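Local coordinates for protein beta sliding clamp (Bartonella birtlesii LL-WM9, PDB 6PTR) that probably confers processivity on DNA polymerases by closing as a ring-shaped head-to-tail homodimer around DNA, and is bound here to the antibiotic griselimycin, at the interface of chains A and B. Residues are numbered along the deposited sequence; one frame, centred on the assembly and turned at random. Chains: chain A/B, Beta sliding clamp.

The interface of chains A and B. Residues chain A 284-285, 288, 316-318; chain B 115-116.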
ATOM      1  N   ARG A 284     -13.972  -3.456 -16.996  1.00 17.71           N
ATOM      2  CA  ARG A 284     -15.100  -2.565 -16.740  1.00 21.72           C
ATOM      3  C   ARG A 284     -16.325  -3.327 -16.250  1.00 19.89           C
ATOM      4  O   ARG A 284     -16.908  -2.970 -15.225  1.00 20.92           O
ATOM      5  CB  ARG A 284     -15.445  -1.749 -17.989  1.00 20.64           C
ATOM      6  CG  ARG A 284     -14.447  -0.623 -18.251  1.00 21.51           C
ATOM      7  CD  ARG A 284     -14.841   0.307 -19.423  1.00 25.08           C
ATOM      8  NE  ARG A 284     -15.192  -0.403 -20.650  1.00 29.70           N
ATOM      9  CZ  ARG A 284     -14.340  -0.638 -21.649  1.00 32.34           C
ATOM     10  NH1 ARG A 284     -13.078  -0.215 -21.567  1.00 32.12           N
ATOM     11  NH2 ARG A 284     -14.754  -1.271 -22.740  1.00 25.88           N
ATOM     12  N   VAL A 285     -16.757  -4.354 -16.980  1.00 20.05           N
ATOM     13  CA  VAL A 285     -17.997  -5.007 -16.558  1.00 17.95           C
ATOM     14  C   VAL A 285     -17.812  -5.773 -15.256  1.00 22.02           C
ATOM     15  O   VAL A 285     -18.774  -5.928 -14.497  1.00 20.97           O
ATOM     16  CB  VAL A 285     -18.580  -5.909 -17.671  1.00 18.89           C
ATOM     17  CG1 VAL A 285     -18.883  -5.065 -18.939  1.00 20.62           C
ATOM     18  CG2 VAL A 285     -17.671  -7.075 -18.016  1.00 17.06           C
ATOM     19  N   ILE A 288     -18.821  -4.595 -11.076  1.00 21.37           N
ATOM     20  CA  ILE A 288     -19.979  -4.787 -10.211  1.00 24.48           C
ATOM     21  C   ILE A 288     -19.911  -6.079  -9.417  1.00 27.41           C
ATOM     22  O   ILE A 288     -20.729  -6.266  -8.505  1.00 33.61           O
ATOM     23  CB  ILE A 288     -21.308  -4.783 -10.994  1.00 28.91           C
ATOM     24  CG1 ILE A 288     -21.266  -5.825 -12.108  1.00 28.40           C
ATOM     25  CG2 ILE A 288     -21.624  -3.384 -11.512  1.00 45.13           C
ATOM     26  CD1 ILE A 288     -22.627  -6.156 -12.650  1.00 34.14           C
ATOM     27  N   SER A 316     -26.297  -4.834 -13.118  1.00 23.64           N
ATOM     28  CA  SER A 316     -25.708  -5.533 -14.256  1.00 20.30           C
ATOM     29  C   SER A 316     -24.768  -4.607 -15.011  1.00 18.75           C
ATOM     30  O   SER A 316     -24.824  -3.383 -14.891  1.00 21.03           O
ATOM     31  CB  SER A 316     -26.773  -6.036 -15.222  1.00 29.51           C
ATOM     32  OG  SER A 316     -27.428  -4.924 -15.786  1.00 28.67           O
ATOM     33  N   ALA A 317     -23.922  -5.222 -15.823  1.00 23.21           N
ATOM     34  CA  ALA A 317     -22.922  -4.511 -16.607  1.00 24.42           C
ATOM     35  C   ALA A 317     -22.772  -5.238 -17.932  1.00 25.60           C
ATOM     36  O   ALA A 317     -22.649  -6.461 -17.950  1.00 25.49           O
ATOM     37  CB  ALA A 317     -21.580  -4.473 -15.870  1.00 21.70           C
ATOM     38  N   GLU A 318     -22.780  -4.501 -19.028  1.00 19.84           N
ATOM     39  CA  GLU A 318     -22.652  -5.093 -20.353  1.00 20.56           C
ATOM     40  C   GLU A 318     -21.674  -4.275 -21.175  1.00 22.72           C
ATOM     41  O   GLU A 318     -21.540  -3.063 -20.987  1.00 22.03           O
ATOM     42  CB  GLU A 318     -23.991  -5.131 -21.106  1.00 23.40           C
ATOM     43  CG  GLU A 318     -25.085  -5.915 -20.423  1.00 35.09           C
ATOM     44  CD  GLU A 318     -26.411  -5.823 -21.166  1.00 61.91           C
ATOM     45  OE1 GLU A 318     -26.415  -5.391 -22.341  1.00 64.93           O
ATOM     46  OE2 GLU A 318     -27.447  -6.180 -20.566  1.00 72.07           O
TER
ATOM     47  N   HIS B 115     -22.387  -0.404 -20.647  1.00 21.40           N
ATOM     48  CA  HIS B 115     -23.685  -0.045 -20.071  1.00 21.58           C
ATOM     49  C   HIS B 115     -23.864  -0.744 -18.737  1.00 18.98           C
ATOM     50  O   HIS B 115     -23.883  -1.979 -18.678  1.00 24.45           O
ATOM     51  CB  HIS B 115     -24.820  -0.413 -21.037  1.00 26.12           C
ATOM     52  CG  HIS B 115     -26.190  -0.316 -20.432  1.00 39.44           C
ATOM     53  ND1 HIS B 115     -27.189  -1.228 -20.706  1.00 44.06           N
ATOM     54  CD2 HIS B 115     -26.731   0.585 -19.577  1.00 41.42           C
ATOM     55  CE1 HIS B 115     -28.280  -0.898 -20.038  1.00 41.34           C
ATOM     56  NE2 HIS B 115     -28.030   0.200 -19.349  1.00 39.44           N
ATOM     57  N   PHE B 116     -24.009   0.047 -17.669  1.00 18.96           N
ATOM     58  CA  PHE B 116     -24.306  -0.461 -16.332  1.00 18.72           C
ATOM     59  C   PHE B 116     -25.756  -0.146 -15.982  1.00 20.57           C
ATOM     60  O   PHE B 116     -26.282   0.895 -16.375  1.00 21.94           O
ATOM     61  CB  PHE B 116     -23.399   0.183 -15.268  1.00 18.71           C
ATOM     62  CG  PHE B 116     -21.929  -0.099 -15.455  1.00 20.07           C
ATOM     63  CD1 PHE B 116     -21.150   0.716 -16.265  1.00 25.32           C
ATOM     64  CD2 PHE B 116     -21.333  -1.173 -14.807  1.00 24.10           C
ATOM     65  CE1 PHE B 116     -19.782   0.447 -16.453  1.00 23.40           C
ATOM     66  CE2 PHE B 116     -19.981  -1.448 -14.988  1.00 21.95           C
ATOM     67  CZ  PHE B 116     -19.203  -0.627 -15.799  1.00 21.13           C
TER
HETATM   68  O   HOH W   1     -26.508  -3.544 -18.169  1.00 26.75           O
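With CG turned anti to its own carbonyl carbon (chi1 -62°) and the ring plane nearly perpendicular to the CA-CB-CG plane (chi2 87°), B:Phe116 reaches from its edge strand towards the end of helix 275-285 of chain A. The ring points its CE2-CZ rim at the backbone carbonyl of A:Arg284; oxygen O lies in the ring plane, 3.3 Å from B:Phe116 CZ, where the slightly positive C-H edge can meet it. The methyl CB of A:Ala317 lies over the CD2-CE2 rim, to one face of the ring, 3.5 Å from B:Phe116 CD2. Slightly off the other side of the ring plane, A:Ile288 CG2, the branch methyl, lies 4.0 Å from the same CD2, the two side chains passing in opposite directions.

Beside this apolar contact, strand 315-322 of chain A pairs antiparallel with strand 114-119 of chain B. A:Glu318 N donates to B:His115 O over 2.8 Å, and B:His115 N returns a bond to A:Glu318 O, also 2.8 Å and fairly straight (163° at H). A:Glu318 is poorly ordered; its pairing rests on backbone atoms. The B:His115 carbonyl is gripped a second time through water 1, 3.1 Å from that O and 2.9 Å from A:Ser316 OG, the serine hydroxyl.

Strand pairing thus carries a sheet across the subunit boundary while the B:Phe116 ring packs between the paired strands and the helix end; as part of the interface, repeated by its two-fold twin, the contact contributes to closing the clamp's ring.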